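Local coordinates for Blr3880 protein (Bradyrhizobium japonicum, PDB 2OOD) that probably catalyses the zinc-dependent hydrolytic deamination of guanine to xanthine and ammonia, at residues D77-L82 with V293-S298; F323-G328 with F333-V338; G305-G310 with V319-G324; K121-A126 with C135-S140. All coordinates share one frame; numbering follows the deposited sequence.

In the fold
All four contacts lie in the amidohydrolase barrel domain. Contacts 1 and 2 hold zinc ligands, and their centres are about 6 Å apart. They touch through D77 with T325 and S298 with D326. Contact 3 lies about 11 Å from contact 1 and contact 4 about 12 Å, centre to centre. Contacts 3 and 4 are about 22 Å apart, on opposite sides of the chain's centre. Strand 70-81 pairs with strand 132-138, and strand 291-294 with strand 320-323. Along the chain, both segments of contact 4 fall between those of contact 1. Contacts 3 and 2 follow and share F323 and G324. Contacts 1 and 2 thus bring ligands to one zinc, while 3 and 4 pack outer elements on the wall.

Contact 1: residues D77-L82 with V293-S298; sequences DGHIHL and VFCPCS. With ZN (zinc ion), chain B; GUN (guanine), chain C.
H79 meets V293 and C295 through apolar and sulfur contacts. H79 CB lies 3.6 Å from V293 CG1 and 3.8 Å from C295 SG. The sulfur also approaches the imidazole obliquely. It sits 4.4 Å from the ring centroid of H79, 32° off the ring normal. V293 spreads its two methyls beside G78, and G78 O is 3.8 Å from V293 CG2. No hydrogen bond crosses between the segments. The strand parts, 77-81 and 293-294, belong to the wall of the alpha/beta barrel of the amidohydrolase family. C295 is the N-cap of helix 296-301. Strand 70-81 ends in the HxH pair that binds the metal. H79 NE2 binds zinc at 2.2 Å and H81 NE2 at 2.1 Å. H234 and D326 are the other protein ligands. Guanine N2 is bound to the zinc at 2.0 Å, and a water also lies in the coordination shell. With CG anti to the backbone N (chi1 -164°), the H79 ring reaches past C295 SG and brings NE2 to the zinc. One side-chain bond lies within segment 77-82. H79 N donates to D77 OD1 at 3.0 Å in an Asx turn. It arrives on the anti side of the carboxylate, tilted 30° out of its plane.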
loop_
_atom_site.group_PDB
_atom_site.type_symbol
_atom_site.label_atom_id
_atom_site.label_comp_id
_atom_site.label_asym_id
_atom_site.label_seq_id
_atom_site.Cartn_x
_atom_site.Cartn_y
_atom_site.Cartn_z
ATOM N N ASP A 77 -17.231 5.096 -2.786
ATOM C CA ASP A 77 -16.538 3.842 -3.057
ATOM C C ASP A 77 -17.467 3.081 -4.002
ATOM O O ASP A 77 -18.516 2.596 -3.598
ATOM C CB ASP A 77 -16.331 3.108 -1.718
ATOM C CG ASP A 77 -15.894 1.669 -1.874
ATOM O OD1 ASP A 77 -16.538 0.935 -2.639
ATOM O OD2 ASP A 77 -14.924 1.254 -1.212
ATOM N N GLY A 78 -17.091 2.993 -5.269
ATOM C CA GLY A 78 -17.954 2.323 -6.222
ATOM C C GLY A 78 -17.833 0.825 -6.393
ATOM O O GLY A 78 -18.319 0.300 -7.385
ATOM N N HIS A 79 -17.227 0.113 -5.449
ATOM C CA HIS A 79 -17.088 -1.320 -5.632
ATOM C C HIS A 79 -16.604 -2.103 -4.414
ATOM O O HIS A 79 -15.406 -2.336 -4.285
ATOM C CB HIS A 79 -16.122 -1.560 -6.788
ATOM C CG HIS A 79 -16.168 -2.945 -7.350
ATOM N ND1 HIS A 79 -16.747 -3.228 -8.564
ATOM C CD2 HIS A 79 -15.684 -4.118 -6.881
ATOM C CE1 HIS A 79 -16.616 -4.518 -8.823
ATOM N NE2 HIS A 79 -15.975 -5.080 -7.817
ATOM N N ILE A 80 -17.518 -2.502 -3.528
ATOM C CA ILE A 80 -17.154 -3.309 -2.351
ATOM C C ILE A 80 -18.029 -4.545 -2.327
ATOM O O ILE A 80 -19.088 -4.573 -2.938
ATOM C CB ILE A 80 -17.372 -2.602 -0.980
ATOM C CG1 ILE A 80 -17.956 -1.214 -1.179
ATOM C CG2 ILE A 80 -16.078 -2.566 -0.185
ATOM C CD1 ILE A 80 -19.398 -1.238 -1.595
ATOM N N HIS A 81 -17.577 -5.566 -1.611
ATOM C CA HIS A 81 -18.309 -6.818 -1.473
ATOM C C HIS A 81 -18.648 -6.973 0.006
ATOM O O HIS A 81 -17.801 -7.375 0.801
ATOM C CB HIS A 81 -17.443 -7.997 -1.929
ATOM C CG HIS A 81 -17.279 -8.108 -3.413
ATOM N ND1 HIS A 81 -18.174 -8.784 -4.211
ATOM C CD2 HIS A 81 -16.301 -7.667 -4.238
ATOM C CE1 HIS A 81 -17.752 -8.758 -5.464
ATOM N NE2 HIS A 81 -16.617 -8.087 -5.509
ATOM N N LEU A 82 -19.883 -6.650 0.367
ATOM C CA LEU A 82 -20.342 -6.750 1.752
ATOM C C LEU A 82 -19.984 -8.059 2.463
ATOM O O LEU A 82 -19.404 -8.042 3.551
ATOM C CB LEU A 82 -21.860 -6.542 1.816
ATOM C CG LEU A 82 -22.599 -7.202 2.987
ATOM C CD1 LEU A 82 -22.157 -6.593 4.303
ATOM C CD2 LEU A 82 -24.094 -7.036 2.795
ATOM N N VAL A 293 -14.890 0.916 -12.928
ATOM C CA VAL A 293 -14.462 1.171 -11.564
ATOM C C VAL A 293 -13.043 0.667 -11.362
ATOM O O VAL A 293 -12.790 -0.534 -11.396
ATOM C CB VAL A 293 -15.392 0.486 -10.539
ATOM C CG1 VAL A 293 -14.999 0.898 -9.139
ATOM C CG2 VAL A 293 -16.846 0.847 -10.818
ATOM N N PHE A 294 -12.129 1.611 -11.150
ATOM C CA PHE A 294 -10.705 1.345 -10.948
ATOM C C PHE A 294 -10.420 0.918 -9.509
ATOM O O PHE A 294 -10.483 1.731 -8.594
ATOM C CB PHE A 294 -9.925 2.623 -11.331
ATOM C CG PHE A 294 -8.444 2.585 -11.030
ATOM C CD1 PHE A 294 -7.725 1.398 -11.057
ATOM C CD2 PHE A 294 -7.756 3.771 -10.798
ATOM C CE1 PHE A 294 -6.345 1.395 -10.864
ATOM C CE2 PHE A 294 -6.374 3.779 -10.605
ATOM C CZ PHE A 294 -5.673 2.589 -10.640
ATOM N N CYS A 295 -10.098 -0.357 -9.321
ATOM C CA CYS A 295 -9.812 -0.897 -7.994
ATOM C C CYS A 295 -8.361 -1.349 -7.883
ATOM O O CYS A 295 -8.078 -2.540 -7.868
ATOM C CB CYS A 295 -10.734 -2.085 -7.716
ATOM S SG CYS A 295 -12.481 -1.736 -7.973
ATOM N N PRO A 296 -7.427 -0.399 -7.767
ATOM C CA PRO A 296 -5.994 -0.673 -7.663
ATOM C C PRO A 296 -5.513 -1.620 -6.570
ATOM O O PRO A 296 -4.667 -2.468 -6.835
ATOM C CB PRO A 296 -5.389 0.720 -7.544
ATOM C CG PRO A 296 -6.448 1.487 -6.867
ATOM C CD PRO A 296 -7.694 1.034 -7.564
ATOM N N CYS A 297 -6.033 -1.493 -5.354
ATOM C CA CYS A 297 -5.602 -2.374 -4.267
ATOM C C CYS A 297 -5.865 -3.829 -4.594
ATOM O O CYS A 297 -5.041 -4.697 -4.321
ATOM C CB CYS A 297 -6.323 -2.031 -2.968
ATOM S SG CYS A 297 -5.847 -0.473 -2.248
ATOM N N SER A 298 -7.033 -4.082 -5.172
ATOM C CA SER A 298 -7.445 -5.421 -5.555
ATOM C C SER A 298 -6.611 -5.905 -6.743
ATOM O O SER A 298 -6.083 -7.016 -6.731
ATOM C CB SER A 298 -8.929 -5.406 -5.917
ATOM O OG SER A 298 -9.357 -6.672 -6.365
HETATM ZN ZN ZN B . -15.547 -7.103 -7.067
HETATM N N9 GUN C . -16.329 -11.200 -9.812
HETATM C C8 GUN C . -15.978 -12.472 -10.120
HETATM N N7 GUN C . -14.769 -12.728 -9.712
HETATM C C5 GUN C . -14.257 -11.636 -9.103
HETATM C C6 GUN C . -13.008 -11.324 -8.472
HETATM O O6 GUN C . -12.101 -12.160 -8.383
HETATM N N1 GUN C . -12.849 -10.046 -7.940
HETATM C C2 GUN C . -13.863 -9.105 -8.026
HETATM N N2 GUN C . -13.684 -7.843 -7.479
HETATM N N3 GUN C . -15.016 -9.384 -8.608
HETATM C C4 GUN C . -15.253 -10.619 -9.159
HETATM O O HOH W 1 -13.904 -7.908 -5.286
#

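Contact 2: residues F323-G328 with F333-V338; sequences FGTDVG and FSMISV. With ZN (zinc ion), chain B; GUN (guanine), chain C.
The end of barrel strand 320-323 and the loop after it, which carries the zinc ligand D326, pack on the start of helix 335-352 through F323, T325 and V327. The T325 methyl reaches the helix at two side chains. CG2 of T325 lies 3.4 Å from V338 CG2 and 3.5 Å from the selenium of M335, a selenomethionine. The M335 chain bends at chi2 and chi3, and this brings its CE to 3.4 Å from F323 CB. V338 CG1 meets G324 O. V327 lies across the F333 ring. Its CG2 sits over one face, 3.6 Å from the ring centroid of F333 and 10° off the normal, a CH-pi contact. V327 CG1 comes close to F333 CE1. The helix begins with S334 as N-cap, where I336 N donates to S334 OG at 3.2 Å. S334 OG also hydrogen-bonds A130 O. D326 CB points away from the helix, and its OD1 binds zinc at 2.5 Å. OD2 of D326 is held by S298. The interface is mostly apolar, with no hydrogen bond across it. T325 turns its hydroxyl to D77 instead, so methyl and hydroxyl tie the metal-bearing loop to different neighbours.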
loop_
_atom_site.group_PDB
_atom_site.type_symbol
_atom_site.label_atom_id
_atom_site.label_comp_id
_atom_site.label_asym_id
_atom_site.label_seq_id
_atom_site.Cartn_x
_atom_site.Cartn_y
_atom_site.Cartn_z
ATOM N N PHE A 323 -13.584 5.253 -8.246
ATOM C CA PHE A 323 -12.528 4.380 -7.752
ATOM C C PHE A 323 -13.154 3.365 -6.821
ATOM O O PHE A 323 -14.256 3.574 -6.326
ATOM C CB PHE A 323 -11.454 5.183 -7.019
ATOM C CG PHE A 323 -10.515 5.912 -7.940
ATOM C CD1 PHE A 323 -10.790 6.021 -9.300
ATOM C CD2 PHE A 323 -9.358 6.499 -7.451
ATOM C CE1 PHE A 323 -9.924 6.702 -10.152
ATOM C CE2 PHE A 323 -8.488 7.181 -8.300
ATOM C CZ PHE A 323 -8.778 7.279 -9.652
ATOM N N GLY A 324 -12.464 2.263 -6.570
ATOM C CA GLY A 324 -13.032 1.259 -5.694
ATOM C C GLY A 324 -12.042 0.542 -4.808
ATOM O O GLY A 324 -10.887 0.372 -5.176
ATOM N N THR A 325 -12.492 0.126 -3.632
ATOM C CA THR A 325 -11.642 -0.595 -2.693
ATOM C C THR A 325 -11.643 -2.051 -3.106
ATOM O O THR A 325 -10.602 -2.686 -3.236
ATOM C CB THR A 325 -12.185 -0.517 -1.243
ATOM O OG1 THR A 325 -13.564 -0.894 -1.233
ATOM C CG2 THR A 325 -12.035 0.887 -0.685
ATOM N N ASP A 326 -12.847 -2.558 -3.326
ATOM C CA ASP A 326 -13.071 -3.939 -3.705
ATOM C C ASP A 326 -12.692 -4.866 -2.559
ATOM O O ASP A 326 -12.026 -5.884 -2.770
ATOM C CB ASP A 326 -12.259 -4.299 -4.944
ATOM C CG ASP A 326 -12.698 -5.616 -5.552
ATOM O OD1 ASP A 326 -13.928 -5.789 -5.692
ATOM O OD2 ASP A 326 -11.840 -6.468 -5.894
ATOM N N VAL A 327 -13.121 -4.515 -1.347
ATOM C CA VAL A 327 -12.801 -5.331 -0.191
ATOM C C VAL A 327 -13.094 -6.809 -0.435
ATOM O O VAL A 327 -14.181 -7.222 -0.820
ATOM C CB VAL A 327 -13.515 -4.846 1.076
ATOM C CG1 VAL A 327 -13.454 -5.914 2.154
ATOM C CG2 VAL A 327 -12.833 -3.599 1.577
ATOM N N GLY A 328 -12.061 -7.592 -0.177
ATOM C CA GLY A 328 -12.083 -9.011 -0.392
ATOM C C GLY A 328 -10.859 -9.065 -1.272
ATOM O O GLY A 328 -9.767 -9.402 -0.818
ATOM N N PHE A 333 -10.048 -0.873 3.467
ATOM C CA PHE A 333 -11.417 -0.360 3.467
ATOM C C PHE A 333 -11.494 1.123 3.126
ATOM O O PHE A 333 -12.540 1.617 2.719
ATOM C CB PHE A 333 -12.072 -0.566 4.834
ATOM C CG PHE A 333 -13.060 -1.696 4.879
ATOM C CD1 PHE A 333 -12.652 -2.990 5.183
ATOM C CD2 PHE A 333 -14.405 -1.466 4.619
ATOM C CE1 PHE A 333 -13.573 -4.034 5.227
ATOM C CE2 PHE A 333 -15.330 -2.507 4.660
ATOM C CZ PHE A 333 -14.913 -3.786 4.964
ATOM N N SER A 334 -10.389 1.836 3.296
ATOM C CA SER A 334 -10.378 3.267 3.035
ATOM C C SER A 334 -10.029 3.700 1.616
ATOM O O SER A 334 -9.153 3.122 0.979
ATOM C CB SER A 334 -9.420 3.950 4.004
ATOM O OG SER A 334 -9.498 5.354 3.860
HETATM N N MSE A 335 -10.715 4.730 1.128
HETATM C CA MSE A 335 -10.447 5.261 -0.200
HETATM C C MSE A 335 -9.097 5.973 -0.199
HETATM O O MSE A 335 -8.513 6.221 -1.253
HETATM C CB MSE A 335 -11.539 6.238 -0.626
HETATM C CG MSE A 335 -12.880 5.584 -0.859
HETATM SE SE MSE A 335 -12.743 4.048 -2.053
HETATM C CE MSE A 335 -12.278 4.993 -3.699
ATOM N N ILE A 336 -8.604 6.305 0.988
ATOM C CA ILE A 336 -7.314 6.959 1.107
ATOM C C ILE A 336 -6.239 5.930 0.767
ATOM O O ILE A 336 -5.249 6.250 0.114
ATOM C CB ILE A 336 -7.099 7.487 2.537
ATOM C CG1 ILE A 336 -8.125 8.573 2.835
ATOM C CG2 ILE A 336 -5.705 8.051 2.697
ATOM C CD1 ILE A 336 -8.050 9.072 4.242
ATOM N N SER A 337 -6.443 4.691 1.209
ATOM C CA SER A 337 -5.502 3.610 0.939
ATOM C C SER A 337 -5.584 3.228 -0.527
ATOM O O SER A 337 -4.595 2.808 -1.122
ATOM C CB SER A 337 -5.828 2.389 1.794
ATOM O OG SER A 337 -5.630 2.658 3.169
ATOM N N VAL A 338 -6.776 3.366 -1.100
ATOM C CA VAL A 338 -6.996 3.058 -2.506
ATOM C C VAL A 338 -6.217 4.048 -3.367
ATOM O O VAL A 338 -5.640 3.664 -4.385
ATOM C CB VAL A 338 -8.496 3.148 -2.880
ATOM C CG1 VAL A 338 -8.663 3.130 -4.387
ATOM C CG2 VAL A 338 -9.254 1.992 -2.258
HETATM ZN ZN ZN B . -15.547 -7.103 -7.067
HETATM N N9 GUN C . -16.329 -11.200 -9.812
HETATM C C8 GUN C . -15.978 -12.472 -10.120
HETATM N N7 GUN C . -14.769 -12.728 -9.712
HETATM C C5 GUN C . -14.257 -11.636 -9.103
HETATM C C6 GUN C . -13.008 -11.324 -8.472
HETATM O O6 GUN C . -12.101 -12.160 -8.383
HETATM N N1 GUN C . -12.849 -10.046 -7.940
HETATM C C2 GUN C . -13.863 -9.105 -8.026
HETATM N N2 GUN C . -13.684 -7.843 -7.479
HETATM N N3 GUN C . -15.016 -9.384 -8.608
HETATM C C4 GUN C . -15.253 -10.619 -9.159
HETATM O O HOH W 1 -13.904 -7.908 -5.286
#

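Contact 3: residues G305-G310 with V319-G324; sequences GLFRLG and VKMSFG
The two backbones stay well apart, with L309 CA and M321 CA, the nearest pair, at 10.0 Å, so F307 and L309 meet M321 through side chains alone. Segment 305-310 is a loop that enters helix 309-312. R308 is the centre of an inverse gamma turn, closed by L309 N to F307 O at 2.9 Å, and it is also the N-cap of the helix. Segment 319-324 holds strand 320-323, which runs parallel to strand 291-294 in the barrel wall. The contact thus joins a barrel strand to a loop and short helix outside it. M321, a selenomethionine, reaches across the gap. Its chain is extended at chi2 and bends at chi3 (-75°), turning CE toward the leucine. L309 CD1 lies 3.9 Å from M321 CE, and the two side chains cross at about a right angle. The selenium meets the far end of the phenylalanine. M321 SE is 3.9 Å from F307 CE2 and 5.1 Å from the ring centroid of F307. This Met-aromatic approach is oblique, 71° off the ring normal. F307 also stacks on F294. L309 touches N370, while M321 reaches V292 and T313.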
loop_
_atom_site.group_PDB
_atom_site.type_symbol
_atom_site.label_atom_id
_atom_site.label_comp_id
_atom_site.label_asym_id
_atom_site.label_seq_id
_atom_site.Cartn_x
_atom_site.Cartn_y
_atom_site.Cartn_z
ATOM N N GLY A 305 -3.218 -6.949 -12.430
ATOM C CA GLY A 305 -2.393 -6.123 -13.287
ATOM C C GLY A 305 -2.536 -4.630 -13.082
ATOM O O GLY A 305 -3.017 -4.178 -12.051
ATOM N N LEU A 306 -2.124 -3.862 -14.087
ATOM C CA LEU A 306 -2.174 -2.408 -14.023
ATOM C C LEU A 306 -3.259 -1.802 -14.905
ATOM O O LEU A 306 -3.159 -1.813 -16.130
ATOM C CB LEU A 306 -0.814 -1.828 -14.420
ATOM C CG LEU A 306 0.426 -2.326 -13.671
ATOM C CD1 LEU A 306 1.669 -1.751 -14.318
ATOM C CD2 LEU A 306 0.357 -1.925 -12.211
ATOM N N PHE A 307 -4.298 -1.275 -14.268
ATOM C CA PHE A 307 -5.399 -0.637 -14.974
ATOM C C PHE A 307 -4.839 0.540 -15.763
ATOM O O PHE A 307 -4.086 1.343 -15.231
ATOM C CB PHE A 307 -6.435 -0.140 -13.967
ATOM C CG PHE A 307 -7.557 0.640 -14.580
ATOM C CD1 PHE A 307 -8.544 0.006 -15.319
ATOM C CD2 PHE A 307 -7.623 2.020 -14.429
ATOM C CE1 PHE A 307 -9.579 0.737 -15.899
ATOM C CE2 PHE A 307 -8.656 2.757 -15.008
ATOM C CZ PHE A 307 -9.632 2.112 -15.743
ATOM N N ARG A 308 -5.219 0.645 -17.029
ATOM C CA ARG A 308 -4.729 1.723 -17.879
ATOM C C ARG A 308 -5.476 3.032 -17.626
ATOM O O ARG A 308 -6.327 3.455 -18.405
ATOM C CB ARG A 308 -4.832 1.302 -19.348
ATOM C CG ARG A 308 -3.978 0.080 -19.686
ATOM C CD ARG A 308 -4.500 -0.650 -20.909
ATOM N NE ARG A 308 -4.473 0.191 -22.094
ATOM C CZ ARG A 308 -5.311 0.073 -23.119
ATOM N NH1 ARG A 308 -6.257 -0.850 -23.112
ATOM N NH2 ARG A 308 -5.192 0.881 -24.157
ATOM N N LEU A 309 -5.130 3.669 -16.517
ATOM C CA LEU A 309 -5.744 4.920 -16.111
ATOM C C LEU A 309 -5.663 6.001 -17.186
ATOM O O LEU A 309 -6.634 6.722 -17.422
ATOM C CB LEU A 309 -5.083 5.408 -14.819
ATOM C CG LEU A 309 -5.575 6.715 -14.201
ATOM C CD1 LEU A 309 -7.077 6.642 -13.957
ATOM C CD2 LEU A 309 -4.819 6.969 -12.911
ATOM N N GLY A 310 -4.506 6.113 -17.831
ATOM C CA GLY A 310 -4.332 7.115 -18.867
ATOM C C GLY A 310 -5.230 6.954 -20.085
ATOM O O GLY A 310 -5.506 7.930 -20.785
ATOM N N VAL A 319 -13.985 8.094 -20.439
ATOM C CA VAL A 319 -14.825 7.066 -19.841
ATOM C C VAL A 319 -15.161 7.492 -18.416
ATOM O O VAL A 319 -14.287 7.970 -17.695
ATOM C CB VAL A 319 -14.087 5.701 -19.793
ATOM C CG1 VAL A 319 -14.929 4.665 -19.080
ATOM C CG2 VAL A 319 -13.768 5.239 -21.194
ATOM N N LYS A 320 -16.425 7.337 -18.022
ATOM C CA LYS A 320 -16.861 7.690 -16.677
ATOM C C LYS A 320 -16.308 6.686 -15.678
ATOM O O LYS A 320 -16.313 5.483 -15.934
ATOM C CB LYS A 320 -18.386 7.710 -16.607
ATOM C CG LYS A 320 -18.991 8.925 -17.277
ATOM C CD LYS A 320 -20.506 8.886 -17.232
ATOM C CE LYS A 320 -21.100 10.154 -17.804
ATOM N NZ LYS A 320 -20.569 11.330 -17.069
HETATM N N MSE A 321 -15.836 7.183 -14.538
HETATM C CA MSE A 321 -15.247 6.326 -13.512
HETATM C C MSE A 321 -15.621 6.636 -12.074
HETATM O O MSE A 321 -16.190 7.676 -11.757
HETATM C CB MSE A 321 -13.726 6.408 -13.561
HETATM C CG MSE A 321 -13.030 5.584 -14.604
HETATM SE SE MSE A 321 -11.116 5.661 -14.206
HETATM C CE MSE A 321 -10.738 7.473 -14.847
ATOM N N SER A 322 -15.232 5.710 -11.210
ATOM C CA SER A 322 -15.409 5.816 -9.773
ATOM C C SER A 322 -14.309 4.886 -9.295
ATOM O O SER A 322 -14.085 3.854 -9.912
ATOM C CB SER A 322 -16.789 5.302 -9.332
ATOM O OG SER A 322 -16.917 3.904 -9.498
ATOM N N PHE A 323 -13.584 5.253 -8.246
ATOM C CA PHE A 323 -12.528 4.380 -7.752
ATOM C C PHE A 323 -13.154 3.365 -6.821
ATOM O O PHE A 323 -14.256 3.574 -6.326
ATOM C CB PHE A 323 -11.454 5.183 -7.019
ATOM C CG PHE A 323 -10.515 5.912 -7.940
ATOM C CD1 PHE A 323 -10.790 6.021 -9.300
ATOM C CD2 PHE A 323 -9.358 6.499 -7.451
ATOM C CE1 PHE A 323 -9.924 6.702 -10.152
ATOM C CE2 PHE A 323 -8.488 7.181 -8.300
ATOM C CZ PHE A 323 -8.778 7.279 -9.652
ATOM N N GLY A 324 -12.464 2.263 -6.570
ATOM C CA GLY A 324 -13.032 1.259 -5.694
ATOM C C GLY A 324 -12.042 0.542 -4.808
ATOM O O GLY A 324 -10.887 0.372 -5.176
#

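Contact 4: residues K121-A126 with C135-S140; sequences KRFLDA and CQAFTS
F123 touches C135 and A137 where helix 113-129 covers strand 132-138 in the alpha/beta barrel. The helix leads into strand 132-138, which lies parallel to strand 70-81; helix 95-107 comes earlier in the same connection. All the close contacts come from the far end of the phenylalanine ring. F123 CE2 lies 4.2 Å from C135 SG, and F123 CZ lies 4.2 Å from A137 CB. Both approaches are oblique to the ring. The sulfur is 5.3 Å from the ring centroid of F123 and 71° off its normal, a Cys sulfur-aromatic contact. No hydrogen bond joins the segments. C135 and A137 are alternate strand residues and point to the helix. F138, between A137 and T139, sends its ring away from the helix and stacks on H81 and H234 near the zinc. Around this core, I80, L82 and T85 also touch F123, and L149 of helix 143-156 touches A137. On the outer side of the helix, K121 and D125 form a salt bridge one turn apart. D125 OD1 also pairs with R156. C135 holds SG between its own backbone N and carbonyl carbon, chi1 72°, which sets the sulfur beside F123 CE2.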
loop_
_atom_site.group_PDB
_atom_site.type_symbol
_atom_site.label_atom_id
_atom_site.label_comp_id
_atom_site.label_asym_id
_atom_site.label_seq_id
_atom_site.Cartn_x
_atom_site.Cartn_y
_atom_site.Cartn_z
ATOM N N LYS A 121 -23.320 -4.716 9.924
ATOM C CA LYS A 121 -22.985 -3.761 10.966
ATOM C C LYS A 121 -21.495 -3.429 10.904
ATOM O O LYS A 121 -21.105 -2.261 10.888
ATOM C CB LYS A 121 -23.326 -4.353 12.332
ATOM C CG LYS A 121 -23.053 -3.425 13.503
ATOM C CD LYS A 121 -22.670 -4.222 14.747
ATOM C CE LYS A 121 -22.458 -3.314 15.954
ATOM N NZ LYS A 121 -21.515 -2.185 15.676
ATOM N N ARG A 122 -20.663 -4.463 10.865
ATOM C CA ARG A 122 -19.216 -4.275 10.807
ATOM C C ARG A 122 -18.772 -3.666 9.483
ATOM O O ARG A 122 -17.810 -2.897 9.433
ATOM C CB ARG A 122 -18.517 -5.612 11.029
ATOM C CG ARG A 122 -18.673 -6.130 12.434
ATOM C CD ARG A 122 -18.340 -7.587 12.498
ATOM N NE ARG A 122 -18.364 -8.092 13.864
ATOM C CZ ARG A 122 -17.510 -7.728 14.818
ATOM N NH1 ARG A 122 -16.552 -6.844 14.560
ATOM N NH2 ARG A 122 -17.607 -8.261 16.031
ATOM N N PHE A 123 -19.482 -4.016 8.417
ATOM C CA PHE A 123 -19.188 -3.502 7.091
ATOM C C PHE A 123 -19.351 -1.981 7.082
ATOM O O PHE A 123 -18.446 -1.258 6.673
ATOM C CB PHE A 123 -20.145 -4.148 6.088
ATOM C CG PHE A 123 -20.033 -3.618 4.691
ATOM C CD1 PHE A 123 -18.942 -3.937 3.895
ATOM C CD2 PHE A 123 -21.043 -2.828 4.154
ATOM C CE1 PHE A 123 -18.861 -3.479 2.580
ATOM C CE2 PHE A 123 -20.973 -2.364 2.841
ATOM C CZ PHE A 123 -19.879 -2.693 2.055
ATOM N N LEU A 124 -20.505 -1.500 7.537
ATOM C CA LEU A 124 -20.775 -0.068 7.566
ATOM C C LEU A 124 -19.918 0.686 8.584
ATOM O O LEU A 124 -19.577 1.849 8.366
ATOM C CB LEU A 124 -22.265 0.185 7.821
ATOM C CG LEU A 124 -23.177 -0.216 6.654
ATOM C CD1 LEU A 124 -24.626 -0.129 7.058
ATOM C CD2 LEU A 124 -22.910 0.686 5.469
ATOM N N ASP A 125 -19.567 0.042 9.694
ATOM C CA ASP A 125 -18.719 0.705 10.686
ATOM C C ASP A 125 -17.331 0.922 10.077
ATOM O O ASP A 125 -16.766 2.005 10.177
ATOM C CB ASP A 125 -18.574 -0.135 11.962
ATOM C CG ASP A 125 -19.844 -0.184 12.792
ATOM O OD1 ASP A 125 -20.803 0.557 12.495
ATOM O OD2 ASP A 125 -19.875 -0.971 13.759
ATOM N N ALA A 126 -16.788 -0.114 9.444
ATOM C CA ALA A 126 -15.474 -0.022 8.819
ATOM C C ALA A 126 -15.450 1.076 7.761
ATOM O O ALA A 126 -14.471 1.809 7.644
ATOM C CB ALA A 126 -15.100 -1.348 8.199
ATOM N N CYS A 135 -21.468 3.940 -1.015
ATOM C CA CYS A 135 -20.820 2.822 -1.695
ATOM C C CYS A 135 -21.773 1.993 -2.555
ATOM O O CYS A 135 -22.972 1.930 -2.294
ATOM C CB CYS A 135 -20.157 1.898 -0.667
ATOM S SG CYS A 135 -21.331 0.911 0.314
ATOM N N GLN A 136 -21.227 1.370 -3.595
ATOM C CA GLN A 136 -21.997 0.501 -4.471
ATOM C C GLN A 136 -21.525 -0.885 -4.060
ATOM O O GLN A 136 -20.414 -1.290 -4.387
ATOM C CB GLN A 136 -21.665 0.774 -5.934
ATOM C CG GLN A 136 -22.375 -0.153 -6.897
ATOM C CD GLN A 136 -22.281 0.328 -8.319
ATOM O OE1 GLN A 136 -21.205 0.678 -8.788
ATOM N NE2 GLN A 136 -23.408 0.347 -9.019
ATOM N N ALA A 137 -22.376 -1.611 -3.342
ATOM C CA ALA A 137 -22.002 -2.916 -2.825
ATOM C C ALA A 137 -22.541 -4.183 -3.462
ATOM O O ALA A 137 -23.702 -4.267 -3.865
ATOM C CB ALA A 137 -22.302 -2.958 -1.340
ATOM N N PHE A 138 -21.667 -5.177 -3.530
ATOM C CA PHE A 138 -22.026 -6.489 -4.028
ATOM C C PHE A 138 -22.432 -7.247 -2.769
ATOM O O PHE A 138 -21.903 -6.995 -1.687
ATOM C CB PHE A 138 -20.819 -7.167 -4.668
ATOM C CG PHE A 138 -20.531 -6.696 -6.060
ATOM C CD1 PHE A 138 -21.173 -7.276 -7.149
ATOM C CD2 PHE A 138 -19.652 -5.642 -6.285
ATOM C CE1 PHE A 138 -20.940 -6.811 -8.446
ATOM C CE2 PHE A 138 -19.414 -5.170 -7.578
ATOM C CZ PHE A 138 -20.060 -5.755 -8.656
ATOM N N THR A 139 -23.374 -8.165 -2.900
ATOM C CA THR A 139 -23.831 -8.942 -1.762
ATOM C C THR A 139 -23.691 -10.409 -2.153
ATOM O O THR A 139 -22.924 -10.735 -3.060
ATOM C CB THR A 139 -25.294 -8.590 -1.444
ATOM O OG1 THR A 139 -26.112 -8.836 -2.593
ATOM C CG2 THR A 139 -25.414 -7.114 -1.083
ATOM N N SER A 140 -24.395 -11.301 -1.473
ATOM C CA SER A 140 -24.316 -12.703 -1.848
ATOM C C SER A 140 -25.533 -13.011 -2.717
ATOM O O SER A 140 -26.289 -12.108 -3.085
ATOM C CB SER A 140 -24.298 -13.608 -0.614
ATOM O OG SER A 140 -25.485 -13.463 0.141
#